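PDB 5F9P: anthrone oxidase-like protein from Streptomyces ambofaciens, which acts as a carbon–carbon bond-cleaving oxygenase in atypical angucycline biosynthesis, probably by oxidative opening of ring B. Local coordinates for residues H9-N14 and V159-L164; A101-S106 and G111-G116; D140-G145 and A172-Y177. One frame throughout, in Å; residues are numbered along the deposited sequence.

How the contacts relate
The first strand of the barrel, carrying residues 9-14, opens contact 1, which closes only at 159-164 after a long excursion through most of the fold. Nested inside that loop is contact 2, a short closure in which 101-106, at the end of strand 92-105, meets 111-116 in the connection that follows. Contact 3 comes next in series: it opens at 140-145, where helix 135-142 ends, and closes at 172-177, so it crosses contact 1, whose second segment falls between its two. Strand 155-167 joins all three, pairing with strand 92-105 beside contact 2 and with strand 172-180 beside contact 3.

Contact 1: H9-N14 and V159-L164; sequences HLTVLN and VVLKGL
The carbonyl oxygen of T11, a residue whose methyl meets L161 across this contact, takes a hydrogen bond from the side-chain amide ND2 of N98, and T11 is also joined to N98 through the backbone. N98 belongs to strand 92-105, the strand that stands between the two segments in a closed eight-stranded antiparallel barrel, consistent with the dimeric alpha+beta barrel clan and here formed within one chain. Strands 10-17 and 155-167 are therefore next-but-one neighbours. No hydrogen bond joins them directly; over these short segments their axes run nearly perpendicular, at 84°, and come no closer than 9.2 Å. Direct contact between the two segments is made by side chains alone.

L161 does most of the bridging. Its extended outer torsion (chi2 175°) sends CD1 away from its own backbone and toward L13, and the two leucines meet tip to tip. CD1 of L161 faces the fork of L13, lying 3.8 Å from L13 CD1 and equally far from L13 CD2. T11 crosses L161 at about a right angle, presenting its methyl CG2 at 4.1 Å from L161 CD1. V100 of strand 92-105 touches both T11 and L161, and F60 of strand 56-63 also packs on T11; across the two segments the touching atoms are all methyls.

L10, next to T11 in the strand, packs on L69 of helix 66-74 and at its end still meets L164. The two leucines slide past each other in opposite directions, L10 CD1 lying 4.1 Å from L164 CD1.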
ATOM      1  N   HIS A   9       1.461  15.318   3.895  1.00 20.87           N
ATOM      2  CA  HIS A   9       2.662  14.562   4.194  1.00 20.01           C
ATOM      3  C   HIS A   9       2.955  13.526   3.095  1.00 19.08           C
ATOM      4  O   HIS A   9       2.194  13.375   2.137  1.00 21.66           O
ATOM      5  CB  HIS A   9       2.505  13.877   5.547  1.00 21.29           C
ATOM      6  CG  HIS A   9       1.282  13.022   5.637  1.00 21.71           C
ATOM      7  ND1 HIS A   9       0.100  13.473   6.182  1.00 21.96           N
ATOM      8  CD2 HIS A   9       1.047  11.755   5.217  1.00 18.98           C
ATOM      9  CE1 HIS A   9      -0.806  12.512   6.113  1.00 22.88           C
ATOM     10  NE2 HIS A   9      -0.256  11.458   5.535  1.00 22.64           N
ATOM     11  N   LEU A  10       4.067  12.818   3.252  1.00 16.17           N
ATOM     12  CA  LEU A  10       4.527  11.848   2.277  1.00 14.50           C
ATOM     13  C   LEU A  10       4.007  10.459   2.630  1.00 17.55           C
ATOM     14  O   LEU A  10       4.099  10.021   3.788  1.00 15.21           O
ATOM     15  CB  LEU A  10       6.059  11.855   2.245  1.00 15.08           C
ATOM     16  CG  LEU A  10       6.749  10.888   1.296  1.00 17.08           C
ATOM     17  CD1 LEU A  10       6.460  11.275  -0.148  1.00 17.33           C
ATOM     18  CD2 LEU A  10       8.241  10.867   1.562  1.00 18.66           C
ATOM     19  N   THR A  11       3.443   9.768   1.643  1.00 15.19           N
ATOM     20  CA  THR A  11       2.972   8.408   1.862  1.00 13.59           C
ATOM     21  C   THR A  11       3.959   7.401   1.285  1.00 14.58           C
ATOM     22  O   THR A  11       4.187   7.354   0.075  1.00 14.05           O
ATOM     23  CB  THR A  11       1.563   8.184   1.275  1.00 16.29           C
ATOM     24  OG1 THR A  11       0.627   9.023   1.960  1.00 13.22           O
ATOM     25  CG2 THR A  11       1.150   6.735   1.463  1.00 14.20           C
ATOM     26  N   VAL A  12       4.536   6.585   2.158  1.00 12.25           N
ATOM     27  CA  VAL A  12       5.566   5.647   1.751  1.00 12.75           C
ATOM     28  C   VAL A  12       5.053   4.210   1.855  1.00 16.53           C
ATOM     29  O   VAL A  12       4.572   3.786   2.912  1.00 11.78           O
ATOM     30  CB  VAL A  12       6.850   5.822   2.605  1.00 15.70           C
ATOM     31  CG1 VAL A  12       7.858   4.720   2.309  1.00 16.04           C
ATOM     32  CG2 VAL A  12       7.473   7.195   2.347  1.00 17.45           C
ATOM     33  N   LEU A  13       5.132   3.478   0.746  1.00 13.13           N
ATOM     34  CA  LEU A  13       4.805   2.054   0.744  1.00 11.91           C
ATOM     35  C   LEU A  13       6.034   1.210   0.466  1.00 11.40           C
ATOM     36  O   LEU A  13       6.652   1.315  -0.596  1.00 12.59           O
ATOM     37  CB  LEU A  13       3.698   1.732  -0.257  1.00 10.95           C
ATOM     38  CG  LEU A  13       2.277   2.071   0.207  1.00 14.22           C
ATOM     39  CD1 LEU A  13       2.129   3.550   0.567  1.00 15.94           C
ATOM     40  CD2 LEU A  13       1.280   1.685  -0.856  1.00 12.79           C
ATOM     41  N   ASN A  14       6.401   0.393   1.447  1.00 11.35           N
ATOM     42  CA  ASN A  14       7.507  -0.541   1.310  1.00 11.08           C
ATOM     43  C   ASN A  14       6.950  -1.919   0.969  1.00 12.55           C
ATOM     44  O   ASN A  14       6.262  -2.550   1.776  1.00 10.73           O
ATOM     45  CB  ASN A  14       8.334  -0.603   2.591  1.00 10.72           C
ATOM     46  CG  ASN A  14       8.993   0.719   2.932  1.00 10.11           C
ATOM     47  OD1 ASN A  14       9.072   1.618   2.104  1.00 12.78           O
ATOM     48  ND2 ASN A  14       9.503   0.828   4.156  1.00 13.92           N
ATOM     49  N   VAL A 159      -8.111   3.918  -2.058  1.00 10.25           N
ATOM     50  CA  VAL A 159      -7.097   4.965  -2.089  1.00 10.71           C
ATOM     51  C   VAL A 159      -6.299   4.859  -3.385  1.00 10.06           C
ATOM     52  O   VAL A 159      -5.847   3.765  -3.755  1.00  9.25           O
ATOM     53  CB  VAL A 159      -6.109   4.818  -0.901  1.00 12.03           C
ATOM     54  CG1 VAL A 159      -5.070   5.930  -0.943  1.00 10.31           C
ATOM     55  CG2 VAL A 159      -6.866   4.815   0.443  1.00 10.47           C
ATOM     56  N   VAL A 160      -6.123   5.980  -4.078  1.00  8.48           N
ATOM     57  CA  VAL A 160      -5.289   5.992  -5.281  1.00  9.18           C
ATOM     58  C   VAL A 160      -4.085   6.857  -5.003  1.00  9.89           C
ATOM     59  O   VAL A 160      -4.228   8.013  -4.621  1.00 12.35           O
ATOM     60  CB  VAL A 160      -6.048   6.551  -6.518  1.00 12.37           C
ATOM     61  CG1 VAL A 160      -5.142   6.584  -7.754  1.00  9.51           C
ATOM     62  CG2 VAL A 160      -7.309   5.727  -6.792  1.00 10.42           C
ATOM     63  N   LEU A 161      -2.896   6.301  -5.184  1.00 11.41           N
ATOM     64  CA  LEU A 161      -1.672   7.053  -4.951  1.00 10.48           C
ATOM     65  C   LEU A 161      -0.920   7.317  -6.246  1.00 13.26           C
ATOM     66  O   LEU A 161      -0.846   6.452  -7.134  1.00 10.97           O
ATOM     67  CB  LEU A 161      -0.755   6.301  -3.989  1.00 12.18           C
ATOM     68  CG  LEU A 161      -1.379   5.767  -2.698  1.00 13.88           C
ATOM     69  CD1 LEU A 161      -0.356   4.941  -1.916  1.00 18.76           C
ATOM     70  CD2 LEU A 161      -1.840   6.926  -1.871  1.00 16.33           C
ATOM     71  N   LYS A 162      -0.350   8.515  -6.337  1.00 13.73           N
ATOM     72  CA  LYS A 162       0.538   8.885  -7.434  1.00 14.05           C
ATOM     73  C   LYS A 162       1.976   8.664  -7.010  1.00 12.76           C
ATOM     74  O   LYS A 162       2.425   9.229  -6.013  1.00 13.68           O
ATOM     75  CB  LYS A 162       0.353  10.360  -7.789  1.00 14.86           C
ATOM     76  CG  LYS A 162       1.305  10.849  -8.881  1.00 22.17           C
ATOM     77  CD  LYS A 162       1.202  12.366  -9.089  1.00 23.81           C
ATOM     78  CE  LYS A 162       2.126  12.823 -10.219  1.00 31.88           C
ATOM     79  NZ  LYS A 162       2.059  14.299 -10.459  1.00 42.25           N
ATOM     80  N   GLY A 163       2.701   7.853  -7.768  1.00 13.03           N
ATOM     81  CA  GLY A 163       4.084   7.580  -7.462  1.00 11.82           C
ATOM     82  C   GLY A 163       4.938   8.808  -7.721  1.00 19.49           C
ATOM     83  O   GLY A 163       4.863   9.395  -8.805  1.00 16.74           O
ATOM     84  N   LEU A 164       5.738   9.190  -6.723  1.00 14.51           N
ATOM     85  CA  LEU A 164       6.665  10.330  -6.826  1.00 17.73           C
ATOM     86  C   LEU A 164       8.075   9.907  -7.240  1.00 21.19           C
ATOM     87  O   LEU A 164       8.692  10.513  -8.118  1.00 21.45           O
ATOM     88  CB  LEU A 164       6.731  11.081  -5.491  1.00 16.23           C
ATOM     89  CG  LEU A 164       5.421  11.761  -5.106  1.00 17.95           C
ATOM     90  CD1 LEU A 164       5.615  12.686  -3.911  1.00 18.86           C
ATOM     91  CD2 LEU A 164       4.865  12.519  -6.312  1.00 18.79           C
TER

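Contact 2: A101-S106 and G111-G116; sequences AHTLTS and GKIEIG
The one hydrogen bond across this contact joins a side chain to the backbone: the hydroxyl OG1 of T103 donates to the carbonyl oxygen of G111 over 2.9 Å. The approach is unusual, because the donor stands 39° out of the carbonyl plane, over it instead of within it, with a C=O...OG1 angle of 135°. OG1 reaches this place because chi1 of T103 (67°) sets it between the backbone N and the carbonyl carbon, which leaves CG2 anti to that carbon.

T105, two residues on and on the same face of the strand, uses its methyl instead. CG2 of T105 lies 3.6 Å from the carbonyl oxygen of G111 and just as far from that of K112, so it nestles against two successive peptides. The hydroxyl of T105 turns to its own loop and hydrogen-bonds the backbone N of A108.

Between the two threonines comes I113, sliding past T103 in the opposite direction. Its CD1 is 3.7 Å from T103 CB and 3.9 Å from the carbonyl oxygen of L104, while its CG1 lies 4.0 Å from T105 CG2. The contact thus folds the connection that leaves strand 92-105 back against the end of the barrel. There strand 113-114 forms a small antiparallel pair with strand 2-3, I113 bonding to I3 through the backbone. I113 also rests on A157 and V159 of strand 155-167.

Upstream on the same strand, A101 and H102 both face V160 in a classic beta bulge. V160 O lies 2.7 Å from A101 N, and the backbone N of V160 pairs with the carbonyl oxygen of H102.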
ATOM      1  N   ALA A 101      -3.751  10.665  -4.265  1.00 14.69           N
ATOM      2  CA  ALA A 101      -4.396  11.373  -5.364  1.00 16.28           C
ATOM      3  C   ALA A 101      -5.915  11.408  -5.186  1.00 17.73           C
ATOM      4  O   ALA A 101      -6.583  12.357  -5.595  1.00 15.44           O
ATOM      5  CB  ALA A 101      -4.018  10.747  -6.718  1.00 12.45           C
ATOM      6  N   HIS A 102      -6.462  10.371  -4.574  1.00 14.09           N
ATOM      7  CA  HIS A 102      -7.903  10.231  -4.520  1.00 16.08           C
ATOM      8  C   HIS A 102      -8.311   9.242  -3.429  1.00 15.35           C
ATOM      9  O   HIS A 102      -7.616   8.251  -3.197  1.00 12.64           O
ATOM     10  CB  HIS A 102      -8.403   9.740  -5.887  1.00 14.88           C
ATOM     11  CG  HIS A 102      -9.891   9.723  -6.020  1.00 16.90           C
ATOM     12  ND1 HIS A 102     -10.618  10.831  -6.397  1.00 21.37           N
ATOM     13  CD2 HIS A 102     -10.791   8.727  -5.833  1.00 19.36           C
ATOM     14  CE1 HIS A 102     -11.901  10.517  -6.442  1.00 20.88           C
ATOM     15  NE2 HIS A 102     -12.031   9.245  -6.110  1.00 20.17           N
ATOM     16  N   THR A 103      -9.425   9.530  -2.762  1.00 12.60           N
ATOM     17  CA  THR A 103     -10.055   8.567  -1.864  1.00 16.75           C
ATOM     18  C   THR A 103     -11.540   8.425  -2.186  1.00 17.00           C
ATOM     19  O   THR A 103     -12.195   9.356  -2.669  1.00 15.93           O
ATOM     20  CB  THR A 103      -9.895   8.935  -0.365  1.00 17.39           C
ATOM     21  OG1 THR A 103     -10.628  10.136  -0.070  1.00 15.51           O
ATOM     22  CG2 THR A 103      -8.436   9.133  -0.026  1.00 13.71           C
ATOM     23  N   LEU A 104     -12.058   7.240  -1.919  1.00 15.73           N
ATOM     24  CA  LEU A 104     -13.463   6.959  -2.083  1.00 14.21           C
ATOM     25  C   LEU A 104     -13.851   6.000  -0.974  1.00 15.36           C
ATOM     26  O   LEU A 104     -13.090   5.088  -0.662  1.00 13.82           O
ATOM     27  CB  LEU A 104     -13.706   6.307  -3.442  1.00 12.90           C
ATOM     28  CG  LEU A 104     -15.141   5.807  -3.633  1.00 16.30           C
ATOM     29  CD1 LEU A 104     -16.119   6.976  -3.570  1.00 17.87           C
ATOM     30  CD2 LEU A 104     -15.288   5.012  -4.940  1.00 14.41           C
ATOM     31  N   THR A 105     -15.006   6.212  -0.347  1.00 17.76           N
ATOM     32  CA  THR A 105     -15.517   5.225   0.601  1.00 17.89           C
ATOM     33  C   THR A 105     -16.906   4.787   0.193  1.00 18.58           C
ATOM     34  O   THR A 105     -17.573   5.455  -0.589  1.00 16.20           O
ATOM     35  CB  THR A 105     -15.585   5.736   2.068  1.00 21.53           C
ATOM     36  OG1 THR A 105     -16.614   6.729   2.186  1.00 20.08           O
ATOM     37  CG2 THR A 105     -14.239   6.298   2.538  1.00 17.54           C
ATOM     38  N   SER A 106     -17.338   3.661   0.742  1.00 17.41           N
ATOM     39  CA  SER A 106     -18.670   3.152   0.485  1.00 23.94           C
ATOM     40  C   SER A 106     -19.757   4.190   0.759  1.00 23.73           C
ATOM     41  O   SER A 106     -20.840   4.127   0.184  1.00 29.79           O
ATOM     42  CB  SER A 106     -18.932   1.906   1.333  1.00 22.92           C
ATOM     43  OG  SER A 106     -20.121   1.276   0.893  1.00 32.96           O
ATOM     44  N   GLY A 111     -14.233  10.333   1.035  1.00 29.24           N
ATOM     45  CA  GLY A 111     -14.306  10.109   2.473  1.00 24.06           C
ATOM     46  C   GLY A 111     -12.949   9.702   3.017  1.00 28.55           C
ATOM     47  O   GLY A 111     -12.105   9.205   2.261  1.00 25.32           O
ATOM     48  N   LYS A 112     -12.718   9.912   4.310  1.00 23.84           N
ATOM     49  CA  LYS A 112     -11.441   9.519   4.908  1.00 24.62           C
ATOM     50  C   LYS A 112     -11.378   8.013   5.136  1.00 23.74           C
ATOM     51  O   LYS A 112     -12.381   7.347   5.403  1.00 25.60           O
ATOM     52  CB  LYS A 112     -11.160  10.266   6.216  1.00 22.49           C
ATOM     53  CG  LYS A 112     -11.116  11.785   6.070  1.00 31.96           C
ATOM     54  CD  LYS A 112     -10.653  12.457   7.362  1.00 43.30           C
ATOM     55  CE  LYS A 112     -10.881  13.972   7.341  1.00 47.02           C
ATOM     56  NZ  LYS A 112     -10.082  14.677   6.295  1.00 45.74           N
ATOM     57  N   ILE A 113     -10.172   7.483   5.038  1.00 22.35           N
ATOM     58  CA  ILE A 113      -9.972   6.059   5.092  1.00 19.44           C
ATOM     59  C   ILE A 113      -9.148   5.722   6.324  1.00 18.13           C
ATOM     60  O   ILE A 113      -8.194   6.423   6.649  1.00 18.12           O
ATOM     61  CB  ILE A 113      -9.297   5.602   3.784  1.00 20.28           C
ATOM     62  CG1 ILE A 113     -10.320   5.735   2.644  1.00 18.77           C
ATOM     63  CG2 ILE A 113      -8.747   4.197   3.920  1.00 16.30           C
ATOM     64  CD1 ILE A 113      -9.769   5.560   1.245  1.00 18.33           C
ATOM     65  N   GLU A 114      -9.552   4.675   7.029  1.00 15.07           N
ATOM     66  CA  GLU A 114      -8.810   4.220   8.188  1.00 16.01           C
ATOM     67  C   GLU A 114      -8.238   2.841   7.936  1.00 14.31           C
ATOM     68  O   GLU A 114      -8.930   1.959   7.437  1.00 15.18           O
ATOM     69  CB  GLU A 114      -9.711   4.164   9.417  1.00 18.36           C
ATOM     70  CG  GLU A 114      -8.953   3.743  10.668  1.00 22.76           C
ATOM     71  CD  GLU A 114      -9.760   3.908  11.949  1.00 38.70           C
ATOM     72  OE1 GLU A 114     -10.999   4.113  11.868  1.00 37.63           O
ATOM     73  OE2 GLU A 114      -9.146   3.832  13.039  1.00 38.77           O
ATOM     74  N   ILE A 115      -6.975   2.654   8.298  1.00 13.96           N
ATOM     75  CA  ILE A 115      -6.338   1.345   8.201  1.00 15.64           C
ATOM     76  C   ILE A 115      -5.859   0.880   9.580  1.00 15.48           C
ATOM     77  O   ILE A 115      -5.435   1.691  10.404  1.00 16.03           O
ATOM     78  CB  ILE A 115      -5.167   1.369   7.200  1.00 11.37           C
ATOM     79  CG1 ILE A 115      -4.096   2.380   7.635  1.00 11.92           C
ATOM     80  CG2 ILE A 115      -5.696   1.693   5.806  1.00 11.37           C
ATOM     81  CD1 ILE A 115      -2.760   2.244   6.869  1.00 10.99           C
ATOM     82  N   GLY A 116      -5.930  -0.419   9.833  1.00 14.32           N
ATOM     83  CA  GLY A 116      -5.616  -0.944  11.157  1.00 17.87           C
ATOM     84  C   GLY A 116      -6.058  -2.389  11.331  1.00 19.23           C
ATOM     85  O   GLY A 116      -6.984  -2.846  10.657  1.00 17.59           O
TER

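Contact 3: D140-G145 and A172-Y177; sequences DALGPG and AFVISY
L142, the last residue of helix 135-142, carries this contact with its two methyls. CD1 meets CG2 of V174 at 3.6 Å, the two side chains crossing obliquely, and CD2 approaches CB of S176 more loosely, at 4.4 Å. With CG anti to the carbonyl carbon (chi1 -75°) and chi2 extended, L142 reaches out from the helix to the strand; in V174 it is CG1 that lies anti to the carbonyl carbon (chi1 -58°), which leaves CG2 between the backbone N and that carbon and turned to L142. No hydrogen bond crosses between the segments, whose nearest CA atoms, those of L142 and S176, are 7.2 Å apart.

The shell around this pair is mostly apolar. L139, from an earlier turn of the same helix, also touches V174, as does Q135, and V208 of helix 199-211 packs against L142. This is the helix-on-sheet layer of an alpha+beta barrel: V174 points to the helix and S176 lies beside it on the same face of the strand, whereas F173 and Y177 lie on the other face of strand 172-180, Y177 bonding through its hydroxyl to H49 and meeting the ring of F60. The strand itself is held on both edges, V174 pairing through the backbone with F128 and I175 with L161.

It is CB of S176 that L142 meets; the hydroxyl has partners of its own, NE2 of H158 and a glycerol that probably came from the crystallisation liquor.

Further out, past L142 the chain leaves helical geometry at G143, yet the backbone N of G145 still reaches back to D140 O, at 2.9 Å. The carbonyl oxygen of L142 receives NE2 of Q146, and OD2 of D140 forms a salt bridge with R207 of helix 199-211.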
ATOM      1  N   ASP A 140      -6.812   9.490 -13.092  1.00 15.02           N
ATOM      2  CA  ASP A 140      -8.208   9.853 -13.277  1.00 14.16           C
ATOM      3  C   ASP A 140      -9.092   8.622 -13.405  1.00 13.31           C
ATOM      4  O   ASP A 140     -10.159   8.557 -12.799  1.00 13.70           O
ATOM      5  CB  ASP A 140      -8.388  10.749 -14.495  1.00 14.26           C
ATOM      6  CG  ASP A 140      -9.767  11.350 -14.549  1.00 20.07           C
ATOM      7  OD1 ASP A 140     -10.045  12.255 -13.726  1.00 20.63           O
ATOM      8  OD2 ASP A 140     -10.576  10.911 -15.395  1.00 20.86           O
ATOM      9  N   ALA A 141      -8.643   7.643 -14.186  1.00 13.22           N
ATOM     10  CA  ALA A 141      -9.413   6.418 -14.388  1.00 13.21           C
ATOM     11  C   ALA A 141      -9.613   5.634 -13.099  1.00 13.48           C
ATOM     12  O   ALA A 141     -10.718   5.130 -12.845  1.00 13.41           O
ATOM     13  CB  ALA A 141      -8.756   5.517 -15.451  1.00 11.18           C
ATOM     14  N   LEU A 142      -8.547   5.511 -12.307  1.00 11.14           N
ATOM     15  CA  LEU A 142      -8.582   4.690 -11.082  1.00 11.74           C
ATOM     16  C   LEU A 142      -9.394   5.349  -9.988  1.00 10.53           C
ATOM     17  O   LEU A 142     -10.074   4.668  -9.229  1.00 12.85           O
ATOM     18  CB  LEU A 142      -7.164   4.415 -10.555  1.00 10.89           C
ATOM     19  CG  LEU A 142      -6.335   3.386 -11.311  1.00 10.89           C
ATOM     20  CD1 LEU A 142      -4.886   3.463 -10.873  1.00  9.18           C
ATOM     21  CD2 LEU A 142      -6.915   1.987 -11.073  1.00 10.80           C
ATOM     22  N   GLY A 143      -9.312   6.677  -9.908  1.00 13.17           N
ATOM     23  CA  GLY A 143      -9.952   7.417  -8.841  1.00 12.46           C
ATOM     24  C   GLY A 143     -11.379   7.779  -9.207  1.00 14.91           C
ATOM     25  O   GLY A 143     -12.291   6.966  -9.026  1.00 14.43           O
ATOM     26  N   PRO A 144     -11.581   9.002  -9.722  1.00 15.48           N
ATOM     27  CA  PRO A 144     -12.920   9.470 -10.129  1.00 16.48           C
ATOM     28  C   PRO A 144     -13.586   8.491 -11.089  1.00 13.33           C
ATOM     29  O   PRO A 144     -14.798   8.314 -11.044  1.00 17.87           O
ATOM     30  CB  PRO A 144     -12.629  10.794 -10.846  1.00 15.53           C
ATOM     31  CG  PRO A 144     -11.323  11.262 -10.275  1.00 18.91           C
ATOM     32  CD  PRO A 144     -10.535  10.020  -9.945  1.00 14.81           C
ATOM     33  N   GLY A 145     -12.793   7.853 -11.943  1.00 11.60           N
ATOM     34  CA  GLY A 145     -13.317   6.892 -12.903  1.00 11.54           C
ATOM     35  C   GLY A 145     -14.035   5.705 -12.279  1.00 15.83           C
ATOM     36  O   GLY A 145     -14.870   5.058 -12.928  1.00 11.89           O
ATOM     37  N   ALA A 172       7.446   5.907 -14.212  1.00 15.83           N
ATOM     38  CA  ALA A 172       6.248   6.409 -13.558  1.00 16.62           C
ATOM     39  C   ALA A 172       5.413   5.249 -13.031  1.00 14.59           C
ATOM     40  O   ALA A 172       5.411   4.165 -13.610  1.00 13.05           O
ATOM     41  CB  ALA A 172       5.435   7.249 -14.522  1.00 15.09           C
ATOM     42  N   PHE A 173       4.691   5.480 -11.939  1.00 13.11           N
ATOM     43  CA  PHE A 173       3.825   4.438 -11.406  1.00 13.47           C
ATOM     44  C   PHE A 173       2.666   5.019 -10.599  1.00 12.67           C
ATOM     45  O   PHE A 173       2.738   6.144 -10.101  1.00 15.70           O
ATOM     46  CB  PHE A 173       4.635   3.435 -10.566  1.00 10.33           C
ATOM     47  CG  PHE A 173       5.193   4.016  -9.308  1.00 11.23           C
ATOM     48  CD1 PHE A 173       6.384   4.735  -9.326  1.00 14.34           C
ATOM     49  CD2 PHE A 173       4.533   3.846  -8.106  1.00 12.08           C
ATOM     50  CE1 PHE A 173       6.910   5.279  -8.154  1.00 15.22           C
ATOM     51  CE2 PHE A 173       5.045   4.383  -6.928  1.00 15.25           C
ATOM     52  CZ  PHE A 173       6.231   5.103  -6.951  1.00 12.43           C
ATOM     53  N   VAL A 174       1.580   4.260 -10.500  1.00 12.08           N
ATOM     54  CA  VAL A 174       0.456   4.655  -9.657  1.00 11.94           C
ATOM     55  C   VAL A 174       0.026   3.428  -8.894  1.00 11.73           C
ATOM     56  O   VAL A 174       0.404   2.308  -9.242  1.00 12.41           O
ATOM     57  CB  VAL A 174      -0.736   5.202 -10.443  1.00 12.13           C
ATOM     58  CG1 VAL A 174      -0.320   6.399 -11.269  1.00 12.83           C
ATOM     59  CG2 VAL A 174      -1.334   4.118 -11.324  1.00  9.70           C
ATOM     60  N   ILE A 175      -0.756   3.635  -7.844  1.00 10.00           N
ATOM     61  CA  ILE A 175      -1.100   2.533  -6.962  1.00 11.26           C
ATOM     62  C   ILE A 175      -2.564   2.577  -6.637  1.00 12.19           C
ATOM     63  O   ILE A 175      -3.135   3.653  -6.421  1.00 12.45           O
ATOM     64  CB  ILE A 175      -0.285   2.591  -5.642  1.00 12.40           C
ATOM     65  CG1 ILE A 175       1.151   2.144  -5.901  1.00 12.70           C
ATOM     66  CG2 ILE A 175      -0.948   1.732  -4.549  1.00 10.54           C
ATOM     67  CD1 ILE A 175       2.095   2.421  -4.752  1.00 15.47           C
ATOM     68  N   SER A 176      -3.168   1.394  -6.626  1.00  9.64           N
ATOM     69  CA  SER A 176      -4.543   1.215  -6.210  1.00 11.93           C
ATOM     70  C   SER A 176      -4.542   0.437  -4.896  1.00  9.54           C
ATOM     71  O   SER A 176      -3.997  -0.666  -4.835  1.00 10.75           O
ATOM     72  CB  SER A 176      -5.288   0.395  -7.271  1.00 10.07           C
ATOM     73  OG  SER A 176      -6.597   0.096  -6.830  1.00 11.13           O
ATOM     74  N   TYR A 177      -5.152   0.991  -3.856  1.00 10.95           N
ATOM     75  CA  TYR A 177      -5.184   0.332  -2.544  1.00  8.95           C
ATOM     76  C   TYR A 177      -6.630   0.353  -2.056  1.00 10.09           C
ATOM     77  O   TYR A 177      -7.172   1.419  -1.783  1.00 10.21           O
ATOM     78  CB  TYR A 177      -4.259   1.085  -1.573  1.00 11.71           C
ATOM     79  CG  TYR A 177      -4.225   0.588  -0.139  1.00 12.29           C
ATOM     80  CD1 TYR A 177      -5.214   0.944   0.766  1.00 11.48           C
ATOM     81  CD2 TYR A 177      -3.182  -0.220   0.314  1.00 10.62           C
ATOM     82  CE1 TYR A 177      -5.174   0.500   2.090  1.00 11.47           C
ATOM     83  CE2 TYR A 177      -3.132  -0.665   1.622  1.00 10.98           C
ATOM     84  CZ  TYR A 177      -4.126  -0.303   2.509  1.00 11.26           C
ATOM     85  OH  TYR A 177      -4.066  -0.751   3.816  1.00 11.20           O
TER